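Local coordinates for protein polyketide synthase (Synechococcus sp., PDB 4GOX) that probably transfers a sulfonate group from PAPS to a polyketide intermediate, as the sulfotransferase domain of an olefin synthase, at residues R201-G204 / A205-L209; L139-S142 / E143-F146; A97-N100 / Q101-K104; E55-L58 / L59-E62; D290-Q293 / L294-F298. All coordinates share one frame; numbering follows the deposited sequence.

Interaction 1 (R201-G204 / A205-L209); sequences RTVG and ADRYL
The turn that leads from helix 181-202 into the edge strand 208-212 of the parallel sheet is closed by contacts of Val-203 and Gly-204 with Arg-207 and Tyr-208. Gly-204 to Arg-207 form a type I beta turn, in which Arg-207 N donates to Gly-204 O at 3.1 Å; the donor stands above the carbonyl plane, well away from a lone-pair direction. Val-203, the first residue to leave helical geometry, packs its isopropyl group against the guanidinium of Arg-207. Its CB lies 3.6 Å above the guanidinium plane, displaced toward the rim, and its CG1 comes within 3.5 Å of Arg-207 NH1. A bend at chi3 (-76°) in the arginine chain brings the flat group round to the valine. The other methyl, Val-203 CG2, rests on Tyr-208 CB at 3.9 Å, while the tyrosine ring leads away and its OH bonds to His-153. Arg-207 uses NH2 both for Ala-149 O and for a salt bridge to Glu-143, which ties the turn to helix 136-145 and to the start of strand 149-155. Val-203 and Arg-207 both touch Tyr-151 of that strand, and Leu-209 packs on Ile-227 and Phe-230 of helix 220-231.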
loop_
_atom_site.group_PDB
_atom_site.type_symbol
_atom_site.label_atom_id
_atom_site.label_comp_id
_atom_site.label_asym_id
_atom_site.label_seq_id
_atom_site.Cartn_x
_atom_site.Cartn_y
_atom_site.Cartn_z
ATOM N N ARG A 201 11.895 -0.976 12.178
ATOM C CA ARG A 201 12.993 -1.052 13.140
ATOM C C ARG A 201 14.115 -1.975 12.670
ATOM O O ARG A 201 15.279 -1.678 12.949
ATOM C CB ARG A 201 12.510 -1.493 14.529
ATOM C CG ARG A 201 11.818 -0.387 15.308
ATOM C CD ARG A 201 11.846 -0.641 16.804
ATOM N NE ARG A 201 11.074 0.379 17.522
ATOM C CZ ARG A 201 9.814 0.229 17.924
ATOM N NH1 ARG A 201 9.169 -0.910 17.703
ATOM N NH2 ARG A 201 9.195 1.212 18.566
ATOM N N THR A 202 13.777 -3.086 11.974
ATOM C CA THR A 202 14.776 -4.045 11.477
ATOM C C THR A 202 15.590 -3.464 10.322
ATOM O O THR A 202 16.762 -3.790 10.189
ATOM C CB THR A 202 14.162 -5.405 11.111
ATOM O OG1 THR A 202 13.323 -5.243 9.974
ATOM C CG2 THR A 202 13.397 -6.050 12.263
ATOM N N VAL A 203 14.974 -2.629 9.483
ATOM C CA VAL A 203 15.660 -1.988 8.348
ATOM C C VAL A 203 16.087 -0.562 8.766
ATOM O O VAL A 203 15.566 -0.021 9.740
ATOM C CB VAL A 203 14.804 -2.015 7.047
ATOM C CG1 VAL A 203 14.278 -3.419 6.763
ATOM C CG2 VAL A 203 13.656 -1.009 7.099
ATOM N N GLY A 204 16.994 0.060 8.043
ATOM C CA GLY A 204 17.387 1.418 8.433
ATOM C C GLY A 204 16.315 2.482 8.243
ATOM O O GLY A 204 15.242 2.201 7.699
ATOM N N ALA A 205 16.619 3.741 8.647
ATOM C CA ALA A 205 15.747 4.889 8.387
ATOM C C ALA A 205 15.936 5.196 6.900
ATOM O O ALA A 205 15.099 5.841 6.280
ATOM C CB ALA A 205 16.170 6.085 9.226
ATOM N N ASP A 206 17.028 4.672 6.324
ATOM C CA ASP A 206 17.354 4.747 4.908
ATOM C C ASP A 206 16.331 3.958 4.079
ATOM O O ASP A 206 16.135 4.283 2.913
ATOM C CB ASP A 206 18.776 4.190 4.662
ATOM C CG ASP A 206 19.903 5.018 5.272
ATOM O OD1 ASP A 206 19.928 6.258 5.048
ATOM O OD2 ASP A 206 20.787 4.424 5.931
ATOM N N ARG A 207 15.688 2.906 4.674
ATOM C CA ARG A 207 14.708 2.076 3.955
ATOM C C ARG A 207 13.276 2.118 4.543
ATOM O O ARG A 207 12.392 1.402 4.087
ATOM C CB ARG A 207 15.235 0.638 3.744
ATOM C CG ARG A 207 16.576 0.581 3.002
ATOM C CD ARG A 207 16.835 -0.730 2.282
ATOM N NE ARG A 207 17.207 -1.804 3.202
ATOM C CZ ARG A 207 16.398 -2.785 3.592
ATOM N NH1 ARG A 207 16.833 -3.717 4.433
ATOM N NH2 ARG A 207 15.144 -2.840 3.152
ATOM N N TYR A 208 13.041 2.993 5.506
ATOM C CA TYR A 208 11.740 3.119 6.147
ATOM C C TYR A 208 11.412 4.576 6.427
ATOM O O TYR A 208 12.250 5.308 6.954
ATOM C CB TYR A 208 11.750 2.326 7.457
ATOM C CG TYR A 208 10.543 2.522 8.346
ATOM C CD1 TYR A 208 9.332 1.889 8.062
ATOM C CD2 TYR A 208 10.641 3.240 9.538
ATOM C CE1 TYR A 208 8.245 1.987 8.929
ATOM C CE2 TYR A 208 9.548 3.370 10.397
ATOM C CZ TYR A 208 8.357 2.736 10.091
ATOM O OH TYR A 208 7.301 2.842 10.954
ATOM N N LEU A 209 10.186 4.974 6.111
ATOM C CA LEU A 209 9.679 6.317 6.355
ATOM C C LEU A 209 8.218 6.301 6.818
ATOM O O LEU A 209 7.352 5.802 6.099
ATOM C CB LEU A 209 9.791 7.161 5.064
ATOM C CG LEU A 209 9.296 8.621 5.125
ATOM C CD1 LEU A 209 10.342 9.538 5.750
ATOM C CD2 LEU A 209 8.969 9.126 3.745
#

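Interaction 2 (L139-S142 / E143-F146); sequences LDHS and EILF
His-141 and Leu-145, one helical turn apart, make the main side-chain contact here, a CH-pi interaction. Leu-145 CD1 sits over the centre of the imidazole, 3.7 Å from its centroid and only 12° off the ring normal. The histidine CG is anti to its own backbone N (chi1 -159°), which carries the ring along the helix toward the leucine. Ile-144 CG2 approaches the same ring at its edge, 4.4 Å from His-141 CD2. Were His-141 replaced by an alanine, Leu-145 CD1 would probably lose the ring it packs on and Leu-59 O the donor it has in ND1.

The backbone bonds belong to the last turn of helix 136-145, part of the alpha/beta layering in this P-loop-type sulfotransferase fold. Leu-145 N donates to His-141 O at 3.0 Å, and Phe-146 N reaches Ser-142 O at 2.9 Å although Phe-146 itself has left helical geometry. Ser-142 also meets the Phe-146 ring, with OG 3.6 Å from CD2.

The polar side chains find their partners on neighbouring elements: Ser-142 OG bonds to Tyr-151 OH, a hydroxyl that Glu-143 OE2 also shares. Aromatic packing is separate from these bonds. Trp-15 stacks on the His-141 ring, and Tyr-113 meets Phe-146 edge-to-face, while Phe-146 also packs on Ile-26 and Phe-28 of strand 26-30.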
loop_
_atom_site.group_PDB
_atom_site.type_symbol
_atom_site.label_atom_id
_atom_site.label_comp_id
_atom_site.label_asym_id
_atom_site.label_seq_id
_atom_site.Cartn_x
_atom_site.Cartn_y
_atom_site.Cartn_z
ATOM N N LEU A 139 5.128 -9.478 5.370
ATOM C CA LEU A 139 6.156 -8.436 5.370
ATOM C C LEU A 139 7.556 -9.049 5.305
ATOM O O LEU A 139 8.400 -8.514 4.586
ATOM C CB LEU A 139 6.036 -7.574 6.647
ATOM C CG LEU A 139 4.755 -6.719 6.824
ATOM C CD1 LEU A 139 4.886 -5.811 8.052
ATOM C CD2 LEU A 139 4.461 -5.862 5.575
ATOM N N ASP A 140 7.808 -10.183 6.058
ATOM C CA ASP A 140 9.087 -10.905 6.040
ATOM C C ASP A 140 9.461 -11.344 4.614
ATOM O O ASP A 140 10.651 -11.468 4.310
ATOM C CB ASP A 140 9.032 -12.156 6.956
ATOM C CG ASP A 140 9.001 -11.840 8.447
ATOM O OD1 ASP A 140 9.332 -10.696 8.824
ATOM O OD2 ASP A 140 8.641 -12.732 9.231
ATOM N N HIS A 141 8.464 -11.602 3.748
ATOM C CA HIS A 141 8.741 -12.037 2.358
ATOM C C HIS A 141 9.554 -11.001 1.572
ATOM O O HIS A 141 10.378 -11.376 0.735
ATOM C CB HIS A 141 7.441 -12.326 1.615
ATOM C CG HIS A 141 7.578 -13.220 0.421
ATOM N ND1 HIS A 141 6.560 -13.329 -0.499
ATOM C CD2 HIS A 141 8.601 -14.024 0.041
ATOM C CE1 HIS A 141 6.979 -14.206 -1.396
ATOM N NE2 HIS A 141 8.197 -14.662 -1.098
ATOM N N SER A 142 9.350 -9.706 1.865
ATOM C CA SER A 142 10.043 -8.625 1.158
ATOM C C SER A 142 11.545 -8.636 1.428
ATOM O O SER A 142 12.332 -8.581 0.487
ATOM C CB SER A 142 9.436 -7.272 1.501
ATOM O OG SER A 142 10.173 -6.248 0.854
ATOM N N GLU A 143 11.938 -8.743 2.698
ATOM C CA GLU A 143 13.347 -8.797 3.061
ATOM C C GLU A 143 14.022 -10.063 2.535
ATOM O O GLU A 143 15.230 -10.035 2.279
ATOM C CB GLU A 143 13.548 -8.592 4.571
ATOM C CG GLU A 143 13.266 -7.143 4.971
ATOM C CD GLU A 143 14.195 -6.127 4.325
ATOM O OE1 GLU A 143 15.419 -6.205 4.572
ATOM O OE2 GLU A 143 13.706 -5.270 3.553
ATOM N N ILE A 144 13.240 -11.146 2.309
ATOM C CA ILE A 144 13.740 -12.374 1.698
ATOM C C ILE A 144 13.994 -12.165 0.190
ATOM O O ILE A 144 15.033 -12.577 -0.319
ATOM C CB ILE A 144 12.808 -13.590 2.029
ATOM C CG1 ILE A 144 13.180 -14.168 3.421
ATOM C CG2 ILE A 144 12.875 -14.701 0.958
ATOM C CD1 ILE A 144 12.083 -14.875 4.172
ATOM N N LEU A 145 13.064 -11.507 -0.515
ATOM C CA LEU A 145 13.152 -11.303 -1.974
ATOM C C LEU A 145 14.056 -10.175 -2.471
ATOM O O LEU A 145 14.606 -10.293 -3.565
ATOM C CB LEU A 145 11.752 -11.087 -2.588
ATOM C CG LEU A 145 10.708 -12.201 -2.442
ATOM C CD1 LEU A 145 9.344 -11.703 -2.905
ATOM C CD2 LEU A 145 11.122 -13.477 -3.198
ATOM N N PHE A 146 14.165 -9.077 -1.711
ATOM C CA PHE A 146 14.860 -7.857 -2.140
ATOM C C PHE A 146 16.009 -7.400 -1.266
ATOM O O PHE A 146 15.941 -7.506 -0.040
ATOM C CB PHE A 146 13.848 -6.706 -2.240
ATOM C CG PHE A 146 12.604 -7.035 -3.027
ATOM C CD1 PHE A 146 12.634 -7.087 -4.419
ATOM C CD2 PHE A 146 11.389 -7.243 -2.381
ATOM C CE1 PHE A 146 11.482 -7.388 -5.146
ATOM C CE2 PHE A 146 10.238 -7.524 -3.110
ATOM C CZ PHE A 146 10.295 -7.604 -4.486
#

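Interaction 3 (A97-N100 / Q101-K104); sequences AKVN and QWVK
Lys-98 sends CG anti to its backbone N (chi1 -175°) and then bends at chi2 (79°), a course that takes its aliphatic chain across the indole of Trp-102. The tryptophan has its CG anti to the carbonyl carbon (chi1 -82°), turning the ring back along the helix to meet it. Lys-98 CG lies over the face of the six-membered ring, 4.2 Å from its centroid, as a CH-pi contact, and further along the chain Lys-98 CE comes 3.8 Å from Trp-102 CZ2. The carbonyl oxygen Lys-98 O stands 3.3 Å above the ring plane, toward its rim. Val-99 CG2 adds an apolar contact at 4.4 Å from Trp-102 CE3. With a serine in place of Trp-102, the methylenes of Lys-98 would probably lose the surface they lie on, and Tyr-115 its edge-to-face partner.

One residue back along the helix, Ala-97 O accepts two hydrogen bonds from Gln-101: one from the backbone N at 3.1 Å, the other from NE2 at 2.8 Å. The glutamine folds back on itself to do this, and Ala-97 O lies out of its amide plane. Val-103 N donates to Val-99 O at 2.9 Å.

Leu-84, Ile-112 and Met-64 also touch Trp-102. This is the i to i+4 pattern of an amphipathic surface helix, 92-104, packed by Trp-102 and its valines against helices 64-71, 79-88 and 109-119.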
loop_
_atom_site.group_PDB
_atom_site.type_symbol
_atom_site.label_atom_id
_atom_site.label_comp_id
_atom_site.label_asym_id
_atom_site.label_seq_id
_atom_site.Cartn_x
_atom_site.Cartn_y
_atom_site.Cartn_z
ATOM N N ALA A 97 -4.889 -13.389 -20.013
ATOM C CA ALA A 97 -4.179 -14.512 -20.637
ATOM C C ALA A 97 -2.706 -14.592 -20.196
ATOM O O ALA A 97 -2.177 -15.695 -20.059
ATOM C CB ALA A 97 -4.276 -14.421 -22.166
ATOM N N LYS A 98 -2.047 -13.432 -19.992
ATOM C CA LYS A 98 -0.653 -13.341 -19.522
ATOM C C LYS A 98 -0.630 -13.843 -18.042
ATOM O O LYS A 98 0.266 -14.613 -17.669
ATOM C CB LYS A 98 -0.159 -11.874 -19.625
ATOM C CG LYS A 98 1.310 -11.624 -19.295
ATOM C CD LYS A 98 2.256 -11.988 -20.423
ATOM C CE LYS A 98 3.681 -12.075 -19.938
ATOM N NZ LYS A 98 4.477 -13.050 -20.729
ATOM N N VAL A 99 -1.663 -13.460 -17.245
ATOM C CA VAL A 99 -1.826 -13.873 -15.839
ATOM C C VAL A 99 -2.071 -15.410 -15.761
ATOM O O VAL A 99 -1.339 -16.098 -15.043
ATOM C CB VAL A 99 -2.889 -13.026 -15.086
ATOM C CG1 VAL A 99 -3.269 -13.646 -13.733
ATOM C CG2 VAL A 99 -2.403 -11.586 -14.894
ATOM N N ASN A 100 -3.038 -15.930 -16.569
ATOM C CA ASN A 100 -3.423 -17.348 -16.675
ATOM C C ASN A 100 -2.252 -18.252 -17.051
ATOM O O ASN A 100 -2.176 -19.397 -16.594
ATOM C CB ASN A 100 -4.601 -17.532 -17.644
ATOM C CG ASN A 100 -5.936 -17.003 -17.135
ATOM O OD1 ASN A 100 -6.055 -16.419 -16.045
ATOM N ND2 ASN A 100 -6.985 -17.199 -17.923
ATOM N N GLN A 101 -1.325 -17.718 -17.846
ATOM C CA GLN A 101 -0.124 -18.423 -18.275
ATOM C C GLN A 101 0.906 -18.496 -17.150
ATOM O O GLN A 101 1.561 -19.525 -16.966
ATOM C CB GLN A 101 0.428 -17.808 -19.570
ATOM C CG GLN A 101 -0.062 -18.518 -20.859
ATOM C CD GLN A 101 -1.479 -19.099 -20.817
ATOM O OE1 GLN A 101 -1.686 -20.296 -20.557
ATOM N NE2 GLN A 101 -2.485 -18.269 -21.087
ATOM N N TRP A 102 1.012 -17.414 -16.355
ATOM C CA TRP A 102 1.907 -17.383 -15.202
ATOM C C TRP A 102 1.410 -18.365 -14.155
ATOM O O TRP A 102 2.214 -19.103 -13.581
ATOM C CB TRP A 102 1.954 -15.983 -14.618
ATOM C CG TRP A 102 2.882 -15.050 -15.326
ATOM C CD1 TRP A 102 4.084 -15.356 -15.898
ATOM C CD2 TRP A 102 2.785 -13.623 -15.327
ATOM N NE1 TRP A 102 4.716 -14.205 -16.314
ATOM C CE2 TRP A 102 3.941 -13.124 -15.967
ATOM C CE3 TRP A 102 1.837 -12.712 -14.821
ATOM C CZ2 TRP A 102 4.156 -11.759 -16.158
ATOM C CZ3 TRP A 102 2.051 -11.356 -15.007
ATOM C CH2 TRP A 102 3.197 -10.892 -15.668
ATOM N N VAL A 103 0.068 -18.406 -13.968
ATOM C CA VAL A 103 -0.651 -19.300 -13.061
ATOM C C VAL A 103 -0.356 -20.758 -13.415
ATOM O O VAL A 103 0.059 -21.526 -12.538
ATOM C CB VAL A 103 -2.173 -18.968 -13.014
ATOM C CG1 VAL A 103 -2.984 -20.116 -12.421
ATOM C CG2 VAL A 103 -2.428 -17.676 -12.232
ATOM N N LYS A 104 -0.530 -21.123 -14.714
ATOM C CA LYS A 104 -0.283 -22.471 -15.227
ATOM C C LYS A 104 1.172 -22.872 -15.056
ATOM O O LYS A 104 1.446 -24.018 -14.700
ATOM C CB LYS A 104 -0.699 -22.574 -16.703
ATOM C CG LYS A 104 -2.178 -22.888 -16.890
ATOM C CD LYS A 104 -2.593 -22.758 -18.356
ATOM C CE LYS A 104 -3.838 -23.545 -18.686
ATOM N NZ LYS A 104 -3.536 -24.981 -18.932
#

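Interaction 4 (E55-L58 / L59-E62); sequences ELHL and LPFE
His-57 lays one face of its imidazole over Pro-60, whose CG is 4.1 Å from the ring centroid, about 28° off the normal, in a CH-pi contact. His-57 comes just before a type I beta turn, Leu-58 to Phe-61, and Pro-60 is the third residue of that turn. It lies in the loop that joins strand 50-51 to helix 64-71 and is closed by Phe-61 N donating to Leu-58 O at 3.2 Å. The histidine carries CG anti to its backbone N (chi1 -153°), which swings the ring to the side where both Pro-60 and Phe-61 lie. The Phe-61 ring meets the His-57 ring obliquely, with centroids 5.4 Å apart and planes at 75°. The closest approach of these two rings is Phe-61 CE2 to His-57 CD2, at 3.5 Å. Pro-60 thus touches both rings, as its CB sits 3.8 Å above the centre of the phenylalanine plane.

Leu-58 packs on Ile-109, Ile-112 and Tyr-113 of helix 109-119, and Arg-67 of helix 64-71 donates to the carbonyls of Leu-56 and His-57. That same oxygen, His-57 O, lies in the plane of the Phe-61 ring at its edge, 3.4 Å from CE2.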
loop_
_atom_site.group_PDB
_atom_site.type_symbol
_atom_site.label_atom_id
_atom_site.label_comp_id
_atom_site.label_asym_id
_atom_site.label_seq_id
_atom_site.Cartn_x
_atom_site.Cartn_y
_atom_site.Cartn_z
ATOM N N GLU A 55 -3.478 -1.998 -6.498
ATOM C CA GLU A 55 -3.025 -3.179 -5.741
ATOM C C GLU A 55 -2.658 -4.423 -6.551
ATOM O O GLU A 55 -3.544 -5.100 -7.084
ATOM C CB GLU A 55 -4.039 -3.550 -4.649
ATOM C CG GLU A 55 -3.875 -2.705 -3.400
ATOM C CD GLU A 55 -5.138 -2.462 -2.607
ATOM O OE1 GLU A 55 -5.417 -1.281 -2.304
ATOM O OE2 GLU A 55 -5.789 -3.450 -2.195
ATOM N N LEU A 56 -1.338 -4.702 -6.642
ATOM C CA LEU A 56 -0.780 -5.902 -7.284
ATOM C C LEU A 56 -1.101 -7.166 -6.488
ATOM O O LEU A 56 -1.351 -8.222 -7.079
ATOM C CB LEU A 56 0.747 -5.739 -7.449
ATOM C CG LEU A 56 1.196 -4.554 -8.335
ATOM C CD1 LEU A 56 2.676 -4.270 -8.147
ATOM C CD2 LEU A 56 0.923 -4.842 -9.838
ATOM N N HIS A 57 -1.094 -7.068 -5.126
ATOM C CA HIS A 57 -1.369 -8.190 -4.217
ATOM C C HIS A 57 -0.522 -9.429 -4.544
ATOM O O HIS A 57 -1.059 -10.492 -4.847
ATOM C CB HIS A 57 -2.891 -8.509 -4.096
ATOM C CG HIS A 57 -3.235 -9.148 -2.775
ATOM N ND1 HIS A 57 -2.944 -8.519 -1.564
ATOM C CD2 HIS A 57 -3.747 -10.376 -2.508
ATOM C CE1 HIS A 57 -3.337 -9.357 -0.618
ATOM N NE2 HIS A 57 -3.823 -10.489 -1.137
ATOM N N LEU A 58 0.810 -9.253 -4.558
ATOM C CA LEU A 58 1.787 -10.308 -4.899
ATOM C C LEU A 58 2.547 -10.876 -3.680
ATOM O O LEU A 58 2.719 -12.084 -3.572
ATOM C CB LEU A 58 2.821 -9.721 -5.873
ATOM C CG LEU A 58 2.325 -9.393 -7.303
ATOM C CD1 LEU A 58 3.362 -8.538 -8.056
ATOM C CD2 LEU A 58 2.024 -10.688 -8.065
ATOM N N LEU A 59 3.011 -10.001 -2.777
ATOM C CA LEU A 59 3.817 -10.374 -1.604
ATOM C C LEU A 59 3.326 -11.549 -0.734
ATOM O O LEU A 59 4.188 -12.337 -0.342
ATOM C CB LEU A 59 4.182 -9.124 -0.794
ATOM C CG LEU A 59 5.419 -9.185 0.116
ATOM C CD1 LEU A 59 6.699 -9.356 -0.711
ATOM C CD2 LEU A 59 5.544 -7.902 0.909
ATOM N N PRO A 60 1.995 -11.762 -0.461
ATOM C CA PRO A 60 1.582 -12.895 0.402
ATOM C C PRO A 60 1.780 -14.294 -0.155
ATOM O O PRO A 60 1.532 -15.267 0.559
ATOM C CB PRO A 60 0.074 -12.675 0.564
ATOM C CG PRO A 60 -0.174 -11.252 0.227
ATOM C CD PRO A 60 0.830 -10.916 -0.798
ATOM N N PHE A 61 2.169 -14.410 -1.428
ATOM C CA PHE A 61 2.224 -15.704 -2.125
ATOM C C PHE A 61 3.600 -16.073 -2.596
ATOM O O PHE A 61 4.410 -15.207 -2.891
ATOM C CB PHE A 61 1.270 -15.637 -3.336
ATOM C CG PHE A 61 -0.077 -15.050 -2.962
ATOM C CD1 PHE A 61 -0.990 -15.789 -2.202
ATOM C CD2 PHE A 61 -0.405 -13.748 -3.310
ATOM C CE1 PHE A 61 -2.230 -15.243 -1.844
ATOM C CE2 PHE A 61 -1.630 -13.191 -2.922
ATOM C CZ PHE A 61 -2.537 -13.948 -2.194
ATOM N N GLU A 62 3.852 -17.360 -2.679
ATOM C CA GLU A 62 5.110 -17.923 -3.128
ATOM C C GLU A 62 5.169 -17.896 -4.675
ATOM O O GLU A 62 6.118 -17.358 -5.257
ATOM C CB GLU A 62 5.230 -19.359 -2.558
ATOM C CG GLU A 62 6.565 -20.019 -2.770
ATOM C CD GLU A 62 7.705 -19.298 -2.099
ATOM O OE1 GLU A 62 7.891 -19.479 -0.875
ATOM O OE2 GLU A 62 8.420 -18.553 -2.805
#

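Interaction 5 (D290-Q293 / L294-F298); sequences DTIQ and LAETF
Three successive i to i+4 backbone bonds hold the helix here: Leu-294 N, Ala-295 N and Glu-296 N donate to Asp-290 O, Thr-291 O and Ile-292 O in turn, the last of these at 2.9 Å and almost in line with the carbonyl bond. Ile-292 and Glu-296 then lie side by side on the same flank, pointing the same way. The methyl Ile-292 CG2 is 3.9 Å from Glu-296 OE2, so the contact is van der Waals packing of a hydrocarbon against the carboxylate end. Glu-296 CG also lies 3.3 Å from Ile-292 O. The glutamate chain is extended beyond CG, with chi2 at 180°, and this carries its carboxylate along the isoleucine.

Gln-293 O takes the backbone N of Thr-297 at 3.1 Å and, more weakly, its hydroxyl OG1 at 3.3 Å. The threonine OG1 is anti to the carbonyl carbon (chi1 -72°), beside its own N, which lets the hydroxyl fold back to the carbonyl four residues earlier, a common arrangement for a helical threonine, here near the C-terminal end of helix 289-297. Ala-295 keeps its CB at 3.4 Å from Thr-291 O.

The other flank of helix 289-297 leans on the long helix 181-202. Thr-291 OG1 bonds to Glu-186 and Arg-190, and Leu-294 packs on Trp-189, Asn-193 and Arg-194, while Ile-292 and Ala-295 touch Leu-302 in the chain's last modelled part.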
loop_
_atom_site.group_PDB
_atom_site.type_symbol
_atom_site.label_atom_id
_atom_site.label_comp_id
_atom_site.label_asym_id
_atom_site.label_seq_id
_atom_site.Cartn_x
_atom_site.Cartn_y
_atom_site.Cartn_z
ATOM N N ASP A 290 -2.821 -1.268 24.604
ATOM C CA ASP A 290 -1.754 -1.239 23.598
ATOM C C ASP A 290 -2.114 -0.439 22.360
ATOM O O ASP A 290 -1.210 0.023 21.663
ATOM C CB ASP A 290 -1.225 -2.625 23.207
ATOM C CG ASP A 290 -2.227 -3.691 22.812
ATOM O OD1 ASP A 290 -3.442 -3.521 23.117
ATOM O OD2 ASP A 290 -1.790 -4.744 22.340
ATOM N N THR A 291 -3.422 -0.268 22.071
ATOM C CA THR A 291 -3.814 0.576 20.925
ATOM C C THR A 291 -3.449 2.022 21.267
ATOM O O THR A 291 -2.937 2.733 20.416
ATOM C CB THR A 291 -5.305 0.472 20.587
ATOM O OG1 THR A 291 -5.666 -0.894 20.453
ATOM C CG2 THR A 291 -5.661 1.215 19.297
ATOM N N ILE A 292 -3.639 2.413 22.531
ATOM C CA ILE A 292 -3.319 3.756 23.020
ATOM C C ILE A 292 -1.804 3.981 22.957
ATOM O O ILE A 292 -1.382 4.980 22.376
ATOM C CB ILE A 292 -3.922 4.009 24.424
ATOM C CG1 ILE A 292 -5.465 3.999 24.373
ATOM C CG2 ILE A 292 -3.405 5.319 25.038
ATOM C CD1 ILE A 292 -6.142 3.741 25.750
ATOM N N GLN A 293 -0.997 3.037 23.511
ATOM C CA GLN A 293 0.468 3.129 23.488
ATOM C C GLN A 293 0.985 3.293 22.027
ATOM O O GLN A 293 1.782 4.189 21.748
ATOM C CB GLN A 293 1.132 1.936 24.224
ATOM C CG GLN A 293 0.713 1.825 25.716
ATOM C CD GLN A 293 1.405 0.799 26.632
ATOM O OE1 GLN A 293 1.189 0.802 27.854
ATOM N NE2 GLN A 293 2.240 -0.085 26.108
ATOM N N LEU A 294 0.458 2.498 21.099
ATOM C CA LEU A 294 0.859 2.563 19.700
ATOM C C LEU A 294 0.508 3.921 19.051
ATOM O O LEU A 294 1.357 4.512 18.379
ATOM C CB LEU A 294 0.282 1.391 18.918
ATOM C CG LEU A 294 0.665 1.259 17.439
ATOM C CD1 LEU A 294 2.208 1.125 17.236
ATOM C CD2 LEU A 294 -0.058 0.084 16.822
ATOM N N ALA A 295 -0.700 4.436 19.329
ATOM C CA ALA A 295 -1.180 5.725 18.823
ATOM C C ALA A 295 -0.300 6.878 19.378
ATOM O O ALA A 295 0.045 7.794 18.640
ATOM C CB ALA A 295 -2.643 5.928 19.217
ATOM N N GLU A 296 0.143 6.768 20.637
ATOM C CA GLU A 296 1.030 7.747 21.270
ATOM C C GLU A 296 2.398 7.734 20.572
ATOM O O GLU A 296 3.010 8.777 20.449
ATOM C CB GLU A 296 1.178 7.478 22.790
ATOM C CG GLU A 296 -0.105 7.738 23.568
ATOM C CD GLU A 296 -0.092 7.504 25.071
ATOM O OE1 GLU A 296 0.664 6.624 25.553
ATOM O OE2 GLU A 296 -0.892 8.174 25.765
ATOM N N THR A 297 2.860 6.572 20.089
ATOM C CA THR A 297 4.129 6.442 19.350
ATOM C C THR A 297 4.084 7.349 18.094
ATOM O O THR A 297 5.118 7.887 17.688
ATOM C CB THR A 297 4.354 4.952 19.005
ATOM O OG1 THR A 297 4.693 4.265 20.206
ATOM C CG2 THR A 297 5.434 4.715 17.956
ATOM N N PHE A 298 2.884 7.527 17.507
ATOM C CA PHE A 298 2.699 8.367 16.318
ATOM C C PHE A 298 2.259 9.774 16.638
ATOM O O PHE A 298 1.858 10.483 15.721
ATOM C CB PHE A 298 1.706 7.738 15.327
ATOM C CG PHE A 298 2.025 6.329 14.948
ATOM C CD1 PHE A 298 3.218 6.018 14.302
ATOM C CD2 PHE A 298 1.132 5.306 15.222
ATOM C CE1 PHE A 298 3.521 4.700 13.958
ATOM C CE2 PHE A 298 1.426 3.989 14.854
ATOM C CZ PHE A 298 2.625 3.695 14.243
#

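Overall arrangement
Interactions 2 and 4 are the buried pair: helix end 139-146 and loop 55-62 join directly through a probable hydrogen bond from His-141 ND1 to Leu-59 O, and both rest on a histidine packed by an aliphatic carbon. Interactions 1 and 3 lie at the surface, where aliphatic groups pack against flat ones, a guanidinium and an indole. Interaction 1 still touches interaction 2 through the Glu-143 to Arg-207 salt bridge. Interaction 5, partly buried, is governed by backbone bonds; its helix and interaction 1 both involve helix 181-202. Interactions 3 and 5 fall on opposite sides of the chain's centre, their centres about 43 Å apart.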